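Local atomic coordinates of microcin B17-processing protein McbC (Escherichia coli str. K-12 substr. MG1655, PDB entry 6GRH), a protein that is needed to process the inactive microcin B17 precursor McbA into the active peptide and belongs to the FMN-dependent nitroreductase family of oxidoreductases. Residues D[87-93]-D[181-186]; D[228-232]-D[261-265]; D[134-138]-D[167-171]; D[102-108]-D[220-225]. All coordinates share one frame; numbering follows the deposited sequence.

Contact 1 of 4, residues D[87-93]-D[181-186]. With FMN (flavin mononucleotide), chain O.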
# COMPACT_ATOMS: atom_id res chain seq x y z
N ILE D 87 34.99 -11.97 8.58
CA ILE D 87 34.22 -11.94 9.82
C ILE D 87 35.26 -11.97 10.93
O ILE D 87 36.40 -12.39 10.68
CB ILE D 87 33.19 -13.11 9.89
CG1 ILE D 87 32.08 -12.87 10.92
CG2 ILE D 87 33.88 -14.44 10.16
CD1 ILE D 87 31.17 -11.68 10.66
N ASN D 88 34.88 -11.53 12.13
CA ASN D 88 35.82 -11.33 13.24
C ASN D 88 37.00 -10.46 12.75
O ASN D 88 38.16 -10.84 12.90
CB ASN D 88 36.36 -12.67 13.80
CG ASN D 88 35.26 -13.63 14.28
OD1 ASN D 88 34.10 -13.28 14.46
ND2 ASN D 88 35.66 -14.87 14.51
N PHE D 89 36.67 -9.31 12.14
CA PHE D 89 37.69 -8.40 11.58
C PHE D 89 38.62 -7.91 12.69
O PHE D 89 38.19 -7.76 13.84
CB PHE D 89 37.05 -7.17 10.89
CG PHE D 89 36.43 -7.45 9.56
CD1 PHE D 89 35.08 -7.81 9.47
CD2 PHE D 89 37.16 -7.30 8.39
CE1 PHE D 89 34.47 -8.02 8.23
CE2 PHE D 89 36.56 -7.52 7.15
CZ PHE D 89 35.21 -7.87 7.07
N CYS D 90 39.88 -7.66 12.35
CA CYS D 90 40.88 -7.22 13.30
C CYS D 90 41.63 -6.03 12.71
O CYS D 90 42.09 -6.10 11.56
CB CYS D 90 41.85 -8.36 13.57
SG CYS D 90 43.29 -7.86 14.53
N ASP D 91 41.75 -4.95 13.47
CA ASP D 91 42.33 -3.70 12.94
C ASP D 91 43.72 -3.39 13.50
O ASP D 91 44.13 -2.23 13.49
CB ASP D 91 41.37 -2.52 13.16
CG ASP D 91 41.20 -2.16 14.63
OD1 ASP D 91 41.46 -3.01 15.47
OD2 ASP D 91 40.77 -1.04 14.95
N LYS D 92 44.46 -4.40 13.95
CA LYS D 92 45.77 -4.20 14.59
C LYS D 92 46.81 -3.53 13.68
O LYS D 92 47.65 -2.76 14.15
CB LYS D 92 46.33 -5.53 15.11
N ASN D 93 46.76 -3.82 12.38
CA ASN D 93 47.68 -3.23 11.41
C ASN D 93 47.12 -1.94 10.82
O ASN D 93 45.90 -1.83 10.62
CB ASN D 93 47.98 -4.24 10.30
CG ASN D 93 48.66 -5.50 10.82
OD1 ASN D 93 49.34 -5.47 11.83
ND2 ASN D 93 48.44 -6.61 10.15
N ARG D 181 30.42 -10.29 16.89
CA ARG D 181 30.80 -11.26 15.86
C ARG D 181 31.53 -10.56 14.70
O ARG D 181 32.48 -11.10 14.14
CB ARG D 181 29.55 -12.03 15.38
CG ARG D 181 29.71 -12.80 14.09
CD ARG D 181 28.59 -13.80 13.85
NE ARG D 181 28.72 -14.26 12.47
CZ ARG D 181 28.29 -13.60 11.40
NH1 ARG D 181 27.64 -12.44 11.52
NH2 ARG D 181 28.52 -14.09 10.19
N LEU D 182 31.08 -9.36 14.35
CA LEU D 182 31.72 -8.59 13.27
C LEU D 182 33.17 -8.29 13.53
O LEU D 182 33.98 -8.37 12.62
CB LEU D 182 30.98 -7.28 12.99
CG LEU D 182 31.52 -6.43 11.84
CD1 LEU D 182 31.32 -7.13 10.51
CD2 LEU D 182 30.85 -5.06 11.84
N GLY D 183 33.49 -7.91 14.77
CA GLY D 183 34.85 -7.55 15.16
C GLY D 183 35.10 -6.09 14.84
O GLY D 183 34.21 -5.25 15.03
N LYS D 184 36.29 -5.79 14.32
CA LYS D 184 36.72 -4.42 14.10
C LYS D 184 37.25 -4.23 12.68
O LYS D 184 38.44 -4.35 12.42
CB LYS D 184 37.75 -4.03 15.15
CG LYS D 184 37.12 -3.93 16.53
CD LYS D 184 38.04 -3.22 17.51
CE LYS D 184 39.08 -4.16 18.07
NZ LYS D 184 38.49 -5.06 19.11
N PRO D 185 36.34 -3.94 11.73
CA PRO D 185 36.74 -3.55 10.39
C PRO D 185 37.43 -2.18 10.36
O PRO D 185 37.21 -1.36 11.25
CB PRO D 185 35.42 -3.52 9.60
CG PRO D 185 34.34 -3.86 10.56
CD PRO D 185 34.89 -3.86 11.94
N HIS D 186 38.26 -1.95 9.35
CA HIS D 186 38.92 -0.65 9.16
C HIS D 186 37.98 0.42 8.62
O HIS D 186 38.05 1.57 9.01
CB HIS D 186 40.12 -0.78 8.22
CG HIS D 186 41.33 -1.39 8.86
ND1 HIS D 186 41.59 -2.74 8.84
CD2 HIS D 186 42.35 -0.82 9.53
CE1 HIS D 186 42.72 -2.98 9.47
NE2 HIS D 186 43.21 -1.83 9.91
N1 FMN O . 26.45 -11.55 6.66
C2 FMN O . 26.26 -11.30 7.98
O2 FMN O . 26.98 -11.92 8.78
N3 FMN O . 25.34 -10.42 8.43
C4 FMN O . 24.54 -9.72 7.59
O4 FMN O . 23.70 -8.90 8.01
C4A FMN O . 24.68 -9.95 6.12
N5 FMN O . 23.91 -9.30 5.21
C5A FMN O . 24.07 -9.52 3.88
C6 FMN O . 23.28 -8.83 2.98
C7 FMN O . 23.40 -9.02 1.61
C7M FMN O . 22.52 -8.26 0.65
C8 FMN O . 24.42 -9.98 1.09
C8M FMN O . 24.57 -10.20 -0.39
C9 FMN O . 25.23 -10.68 1.99
C9A FMN O . 25.10 -10.50 3.38
N10 FMN O . 25.91 -11.19 4.32
C10 FMN O . 25.71 -10.93 5.70
C1' FMN O . 26.94 -12.15 3.92
C2' FMN O . 26.31 -13.50 3.65
O2' FMN O . 25.88 -14.08 4.90
C3' FMN O . 27.30 -14.39 2.89
O3' FMN O . 27.53 -13.85 1.58
C4' FMN O . 26.82 -15.83 2.76
O4' FMN O . 26.70 -16.42 4.06
C5' FMN O . 27.77 -16.72 1.95
O5' FMN O . 29.06 -16.70 2.55
P FMN O . 30.35 -16.22 1.73
O1P FMN O . 30.10 -14.79 1.32
O2P FMN O . 31.47 -16.34 2.74
O3P FMN O . 30.39 -17.22 0.61
O HOH W 1 39.92 -4.91 9.88
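I87 reaches R181 because its CG1 stands anti to the backbone N (chi1 -162°) and carries CD1 forward, while the R181 chain runs extended from CG to NE and turns one guanidinium face to it. CD1 of I87 then sits over the centre of that face, 3.5 Å from CZ of R181. The edge of the same group grips the flavin: NH1 and NH2 of R181 both donate to O2 of FMN, at 2.9 and 3.0 Å. This forked bond would probably steady negative charge on the pyrimidine side of a reduced flavin; D178 forms a salt bridge with NH1. In this nitroreductase-family fold R181 lies in the last turn of helix 179-182, which L182 ends, and G183, with positive phi, turns the chain out to form a single beta bridge with F89. N of F89 donates to O of L182 (2.9 Å), and N of K184 donates to O of F89 (2.8 Å, 170° at the hydrogen). The F89 ring has CB of P185 over one face, toward the rim, and O of L182 at its edge, in plane. Farther along, NE2 of H186 donates to O of N93 at 2.8 Å, and CB of D91 makes a CH-pi contact over the imidazole face, 4.0 Å from its centroid. OD2 of D91 forms a hydrogen bond with OG of S137.

Contact 2 of 4, residues D[228-232]-D[261-265]; sequences IGLKN and FFGDV
K231 and G263 exchange two backbone hydrogen bonds, which identify them as an antiparallel hydrogen-bonded pair. N of K231 donates to O of G263 at 2.8 Å with 163° at the hydrogen, and N of G263 returns the bond to O of K231 at 3.0 Å. The next pair, N232 with F262, is non-hydrogen-bonded; beside it CA of N232 comes to 3.0 Å from O of F261 in a CA-H...O contact. A water extends the polar link beyond the strand end, accepting from NZ of K231 (3.2 Å) and from the backbone N of V265 (2.8 Å). Bends at chi2 and chi4 fold the lysine back far enough for NZ to reach it. On the K231 face, the aliphatic part of the lysine crosses V265, just beyond the strand, at about a right angle, with CG of K231 4.0 Å from CG2 of V265. The side chains of N232 and F262 lie on the reverse face, where CB of N232 rests 3.6 Å from CD2 of F262. The L230 side chain runs roughly perpendicular to that of F262, with CD1 of L230 4.1 Å from CD2 of F262. Outward from this pair, the F262 ring stacks with F187 and OD1 of N232 hydrogen-bonds NE2 of Q260. The geometry is that of strand 231-235, the outermost of the sheet within this chain, joined antiparallel to its neighbour, 254-263, in the central sheet of the nitroreductase fold; R233, the residue after N232, hydrogen-bonds FMN.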
# COMPACT_ATOMS: atom_id res chain seq x y z
N ILE D 228 43.09 -6.92 -4.10
CA ILE D 228 44.04 -6.07 -3.37
C ILE D 228 44.31 -6.54 -1.94
O ILE D 228 44.95 -5.82 -1.17
CB ILE D 228 43.65 -4.56 -3.41
CG1 ILE D 228 42.33 -4.27 -2.68
CG2 ILE D 228 43.56 -4.07 -4.85
CD1 ILE D 228 42.07 -2.78 -2.51
N GLY D 229 43.86 -7.75 -1.59
CA GLY D 229 44.16 -8.34 -0.29
C GLY D 229 43.36 -7.81 0.89
O GLY D 229 43.83 -7.90 2.02
N LEU D 230 42.17 -7.24 0.63
CA LEU D 230 41.24 -6.86 1.69
C LEU D 230 40.20 -7.96 1.83
O LEU D 230 39.87 -8.62 0.85
CB LEU D 230 40.50 -5.56 1.37
CG LEU D 230 41.16 -4.22 1.60
CD1 LEU D 230 40.21 -3.14 1.12
CD2 LEU D 230 41.53 -4.01 3.06
N LYS D 231 39.69 -8.14 3.04
CA LYS D 231 38.53 -9.00 3.25
C LYS D 231 37.34 -8.07 3.31
O LYS D 231 37.50 -6.90 3.64
CB LYS D 231 38.66 -9.79 4.55
CG LYS D 231 39.84 -10.73 4.57
CD LYS D 231 39.70 -11.86 3.56
CE LYS D 231 40.69 -12.98 3.86
NZ LYS D 231 42.07 -12.45 3.87
N ASN D 232 36.16 -8.59 2.99
CA ASN D 232 34.96 -7.77 3.00
C ASN D 232 33.74 -8.59 3.35
O ASN D 232 33.72 -9.81 3.16
CB ASN D 232 34.76 -7.10 1.63
CG ASN D 232 34.03 -8.00 0.66
OD1 ASN D 232 32.82 -7.97 0.58
ND2 ASN D 232 34.76 -8.90 0.01
N PHE D 261 31.53 -3.91 4.82
CA PHE D 261 32.69 -3.75 5.70
C PHE D 261 33.95 -4.26 5.02
O PHE D 261 33.88 -5.22 4.26
CB PHE D 261 32.46 -4.52 7.00
CG PHE D 261 31.43 -3.91 7.89
CD1 PHE D 261 31.66 -2.68 8.50
CD2 PHE D 261 30.22 -4.54 8.12
CE1 PHE D 261 30.72 -2.11 9.32
CE2 PHE D 261 29.28 -3.97 8.95
CZ PHE D 261 29.51 -2.75 9.54
N PHE D 262 35.07 -3.60 5.31
CA PHE D 262 36.37 -3.98 4.75
C PHE D 262 37.42 -3.98 5.83
O PHE D 262 37.40 -3.15 6.74
CB PHE D 262 36.81 -3.01 3.66
CG PHE D 262 35.92 -3.01 2.47
CD1 PHE D 262 34.79 -2.20 2.44
CD2 PHE D 262 36.18 -3.85 1.39
CE1 PHE D 262 33.96 -2.19 1.34
CE2 PHE D 262 35.34 -3.85 0.28
CZ PHE D 262 34.23 -3.03 0.26
N GLY D 263 38.38 -4.89 5.68
CA GLY D 263 39.45 -5.01 6.64
C GLY D 263 40.30 -6.25 6.52
O GLY D 263 40.38 -6.87 5.46
N ASP D 264 40.94 -6.58 7.64
CA ASP D 264 41.80 -7.78 7.78
C ASP D 264 41.14 -8.80 8.70
O ASP D 264 40.33 -8.45 9.58
CB ASP D 264 43.16 -7.41 8.36
CG ASP D 264 43.87 -6.31 7.58
OD1 ASP D 264 43.70 -6.25 6.33
OD2 ASP D 264 44.58 -5.50 8.22
N VAL D 265 41.48 -10.07 8.49
CA VAL D 265 41.08 -11.16 9.38
C VAL D 265 42.35 -11.93 9.76
O VAL D 265 42.94 -12.57 8.88
CB VAL D 265 40.05 -12.09 8.70
CG1 VAL D 265 39.74 -13.30 9.57
CG2 VAL D 265 38.76 -11.33 8.38
O HOH W 2 43.13 -10.59 6.29

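Contact 3 of 4, residues D[134-138]-D[167-171]; sequences CRLSE and TQSLY
L136 and L170 cross at about a right angle, CD2 of L136 pressing on CB of L170 at 3.8 Å and lying equally near N of Y171. The far branches of L170 turn to the strand: CD2 packs on SG of C134 (3.8 Å), and CD1 lies beside O of R135. T167, the first residue of helix 167-175, faces the same carbonyl. In the conformer described, one of two, OG1 of T167 donates to O of R135 at 2.9 Å, from above the carbonyl plane and off its lone pairs. The E138 and T167 side chains run side by side but oppositely directed, with OE2 of E138 3.4 Å from CB of T167. The other oxygen, OE1 of E138, is met by NH2 of R135 at 3.2 Å in a salt bridge that lies in the guanidinium plane but well above the carboxylate plane; N148 also holds NH1 of R135. A water donates to OE2 of E138 (2.7 Å) and accepts from N of T167 (3.0 Å). The end of strand 129-135 is thus fastened to the start of a helix by an apolar side and a polar side, and the carboxylate, linked through water to a first-turn amide, is probably stabilised by the helix N terminus as well as by R135.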
# COMPACT_ATOMS: atom_id res chain seq x y z
N CYS D 134 32.97 5.28 5.22
CA CYS D 134 32.95 5.46 6.67
C CYS D 134 34.22 4.91 7.29
O CYS D 134 34.51 3.73 7.13
CB CYS D 134 31.71 4.77 7.28
SG CYS D 134 30.15 5.57 6.83
N ARG D 135 34.98 5.77 7.97
CA ARG D 135 36.23 5.38 8.62
C ARG D 135 35.89 4.87 10.03
O ARG D 135 35.27 5.59 10.80
CB ARG D 135 37.19 6.57 8.69
CG ARG D 135 38.46 6.32 9.46
CD ARG D 135 39.46 7.45 9.23
NE ARG D 135 40.64 7.31 10.07
CZ ARG D 135 40.74 7.72 11.34
NH1 ARG D 135 39.72 8.30 11.98
NH2 ARG D 135 41.87 7.52 11.99
N LEU D 136 36.31 3.65 10.35
CA LEU D 136 35.81 2.93 11.54
C LEU D 136 36.84 2.55 12.58
O LEU D 136 36.46 2.02 13.64
CB LEU D 136 35.11 1.63 11.12
CG LEU D 136 33.91 1.78 10.20
CD1 LEU D 136 33.35 0.41 9.90
CD2 LEU D 136 32.87 2.67 10.85
N SER D 137 38.12 2.76 12.28
CA SER D 137 39.20 2.46 13.22
C SER D 137 40.19 3.61 13.22
O SER D 137 40.47 4.18 12.17
CB SER D 137 39.92 1.19 12.79
OG SER D 137 41.18 1.05 13.44
N GLU D 138 40.75 3.92 14.40
CA GLU D 138 41.86 4.86 14.47
C GLU D 138 43.15 4.30 13.85
O GLU D 138 44.09 5.06 13.65
CB GLU D 138 42.10 5.36 15.90
CG GLU D 138 40.89 6.10 16.51
CD GLU D 138 40.37 7.29 15.68
OE1 GLU D 138 41.17 8.05 15.07
OE2 GLU D 138 39.13 7.48 15.66
N THR D 167 34.69 7.80 15.28
CA THR D 167 34.75 6.47 14.71
C THR D 167 33.87 5.45 15.46
O THR D 167 33.27 4.55 14.85
CB THR D 167 36.23 6.03 14.66
OG1 THR D 167 36.53 5.49 13.36
CG2 THR D 167 36.57 5.03 15.76
N GLN D 168 33.75 5.61 16.78
CA GLN D 168 32.89 4.74 17.63
C GLN D 168 31.39 4.87 17.36
O GLN D 168 30.67 3.86 17.31
CB GLN D 168 33.17 4.98 19.11
CG GLN D 168 34.60 4.65 19.54
CD GLN D 168 35.60 5.81 19.43
OE1 GLN D 168 35.29 6.90 18.91
NE2 GLN D 168 36.81 5.58 19.93
N SER D 169 30.90 6.09 17.16
CA SER D 169 29.48 6.32 16.80
C SER D 169 29.12 5.70 15.46
O SER D 169 28.06 5.11 15.31
CB SER D 169 29.16 7.81 16.70
OG SER D 169 29.40 8.46 17.93
N LEU D 170 30.01 5.86 14.47
CA LEU D 170 29.79 5.27 13.16
C LEU D 170 29.75 3.78 13.22
O LEU D 170 28.91 3.18 12.59
CB LEU D 170 30.89 5.64 12.16
CG LEU D 170 30.73 6.89 11.34
CD1 LEU D 170 32.01 7.12 10.55
CD2 LEU D 170 29.52 6.78 10.42
N TYR D 171 30.73 3.20 13.92
CA TYR D 171 30.81 1.76 14.10
C TYR D 171 29.54 1.21 14.77
O TYR D 171 28.96 0.23 14.31
CB TYR D 171 32.03 1.37 14.94
CG TYR D 171 32.09 -0.10 15.24
CD1 TYR D 171 31.62 -0.60 16.45
CD2 TYR D 171 32.56 -1.01 14.30
CE1 TYR D 171 31.65 -1.96 16.73
CE2 TYR D 171 32.61 -2.37 14.58
CZ TYR D 171 32.16 -2.83 15.79
OH TYR D 171 32.17 -4.18 16.04
O HOH W 3 37.11 9.25 16.16

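Contact 4 of 4, residues D[102-108]-D[220-225]; sequences KLLVNAF and NAVLVA
V224 points into helix 97-108 and divides its methyls between three residues. CG1 touches CB of N106 at 3.7 Å and CD1 of L103 at 3.8 Å, while CG2 of V224 rests 3.7 Å from the backbone N of A107. CG1, anti to the backbone N (chi1 171°), is the branch that meets L103; CB of N106 touches both methyls. L103 crosses the valine obliquely, and its CD1 also approaches O of A221. A107 and A221 pack side by side, their CB atoms 4.3 Å apart, and CZ of F108 lies 4.2 Å from CB of A221. One polar bond joins the helices: ND2 of N220 donates to O of A107 at 2.9 Å, nearly straight at 162° and close to the amide plane. With small residues at the crossing, the short segment axes approach to 8.6 Å, their N-to-C directions 128° apart. The two helices form a pair lying against one face of the sheet of this nitroreductase fold: L103 and A225 touch F262, and A221 and F108 touch Y191. The same pair also borders the second subunit. The N106 amide is fixed from within its own helix by a hydrogen bond to O of K102, which lies in the plane of that amide, 2.7 Å from ND2 of N106, and from outside by H76, F78 and S79 of the second subunit. OD1 of N220 accepts a hydrogen bond from Q219 of that subunit, and the L223 residues of the two copies pack together.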
# COMPACT_ATOMS: atom_id res chain seq x y z
N LYS D 102 42.59 2.81 -4.00
CA LYS D 102 42.63 1.72 -4.97
C LYS D 102 41.28 1.03 -5.08
O LYS D 102 40.84 0.71 -6.19
CB LYS D 102 43.65 0.66 -4.58
CG LYS D 102 45.04 0.88 -5.08
CD LYS D 102 45.84 -0.41 -4.92
CE LYS D 102 47.33 -0.15 -4.94
NZ LYS D 102 48.03 -1.46 -4.83
N LEU D 103 40.66 0.76 -3.94
CA LEU D 103 39.33 0.14 -3.95
C LEU D 103 38.34 1.00 -4.74
O LEU D 103 37.65 0.50 -5.62
CB LEU D 103 38.80 -0.10 -2.54
CG LEU D 103 37.40 -0.69 -2.43
CD1 LEU D 103 37.36 -2.07 -3.08
CD2 LEU D 103 36.98 -0.75 -0.97
N LEU D 104 38.30 2.29 -4.42
CA LEU D 104 37.29 3.20 -4.92
C LEU D 104 37.38 3.40 -6.43
O LEU D 104 36.39 3.22 -7.14
CB LEU D 104 37.35 4.55 -4.18
CG LEU D 104 36.97 4.52 -2.69
CD1 LEU D 104 37.36 5.83 -2.03
CD2 LEU D 104 35.50 4.23 -2.46
N VAL D 105 38.58 3.75 -6.92
CA VAL D 105 38.76 4.04 -8.36
C VAL D 105 38.55 2.79 -9.23
O VAL D 105 37.88 2.86 -10.24
CB VAL D 105 40.09 4.76 -8.70
CG1 VAL D 105 40.19 6.07 -7.93
CG2 VAL D 105 41.30 3.86 -8.48
N ASN D 106 39.04 1.64 -8.78
CA ASN D 106 38.83 0.40 -9.54
C ASN D 106 37.39 -0.12 -9.53
O ASN D 106 36.89 -0.54 -10.57
CB ASN D 106 39.79 -0.68 -9.05
CG ASN D 106 41.21 -0.41 -9.50
OD1 ASN D 106 41.56 -0.65 -10.67
ND2 ASN D 106 42.03 0.12 -8.59
N ALA D 107 36.71 -0.06 -8.37
CA ALA D 107 35.33 -0.52 -8.28
C ALA D 107 34.32 0.37 -8.98
O ALA D 107 33.34 -0.15 -9.52
CB ALA D 107 34.90 -0.70 -6.82
N PHE D 108 34.53 1.69 -8.96
CA PHE D 108 33.47 2.66 -9.31
C PHE D 108 33.79 3.66 -10.43
O PHE D 108 32.89 4.39 -10.89
CB PHE D 108 33.03 3.44 -8.05
CG PHE D 108 32.74 2.57 -6.87
CD1 PHE D 108 31.85 1.50 -6.96
CD2 PHE D 108 33.35 2.82 -5.64
CE1 PHE D 108 31.60 0.69 -5.87
CE2 PHE D 108 33.08 2.01 -4.55
CZ PHE D 108 32.21 0.95 -4.66
N ASN D 220 31.41 -5.26 -7.75
CA ASN D 220 32.71 -4.72 -8.19
C ASN D 220 33.67 -4.54 -7.01
O ASN D 220 34.88 -4.82 -7.14
CB ASN D 220 32.55 -3.37 -8.90
CG ASN D 220 32.32 -3.51 -10.38
OD1 ASN D 220 32.08 -4.61 -10.87
ND2 ASN D 220 32.37 -2.38 -11.10
N ALA D 221 33.14 -4.05 -5.91
CA ALA D 221 33.92 -3.87 -4.69
C ALA D 221 34.40 -5.20 -4.09
O ALA D 221 35.54 -5.29 -3.67
CB ALA D 221 33.16 -3.05 -3.68
N VAL D 222 33.55 -6.23 -4.09
CA VAL D 222 33.95 -7.61 -3.72
C VAL D 222 35.13 -8.09 -4.55
O VAL D 222 36.14 -8.59 -4.02
CB VAL D 222 32.78 -8.63 -3.86
CG1 VAL D 222 33.26 -10.07 -3.71
CG2 VAL D 222 31.68 -8.34 -2.84
N LEU D 223 35.00 -7.94 -5.86
CA LEU D 223 36.01 -8.41 -6.80
C LEU D 223 37.31 -7.61 -6.68
O LEU D 223 38.37 -8.18 -6.64
CB LEU D 223 35.47 -8.40 -8.23
CG LEU D 223 34.26 -9.31 -8.49
CD1 LEU D 223 33.72 -9.05 -9.90
CD2 LEU D 223 34.59 -10.78 -8.27
N VAL D 224 37.21 -6.29 -6.56
CA VAL D 224 38.40 -5.45 -6.41
C VAL D 224 39.09 -5.74 -5.06
O VAL D 224 40.31 -5.91 -5.01
CB VAL D 224 38.05 -3.95 -6.60
CG1 VAL D 224 39.22 -3.04 -6.24
CG2 VAL D 224 37.60 -3.68 -8.04
N ALA D 225 38.29 -5.85 -4.00
CA ALA D 225 38.81 -6.16 -2.65
C ALA D 225 39.58 -7.47 -2.58
O ALA D 225 40.66 -7.54 -1.97
CB ALA D 225 37.67 -6.17 -1.65

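In the fold
From the N terminus, 87-93 opens contact 1, 102-108 opens contact 4, and 134-138 opens contact 3. Contact 3 closes first, at 167-171, so it nests inside the loops closed by contacts 1 and 4. Contact 1 closes at 181-186 and contact 4 only at 220-225, so these two cross. Contact 2 follows in series, 228-232 to 261-265, touching contact 1 through C90 and D264, contact 3 through F261 and L136, and contact 4 through F262 and L103. Contacts 1 and 3 join through G183 and Y171. Contact 4 ties helix 97-108 to helix 204-227, contact 3 a helix to a strand end, contact 1 ties the loop 87-93 to the end of the helix whose R181 binds FMN, and contact 2 pairs two sheet strands.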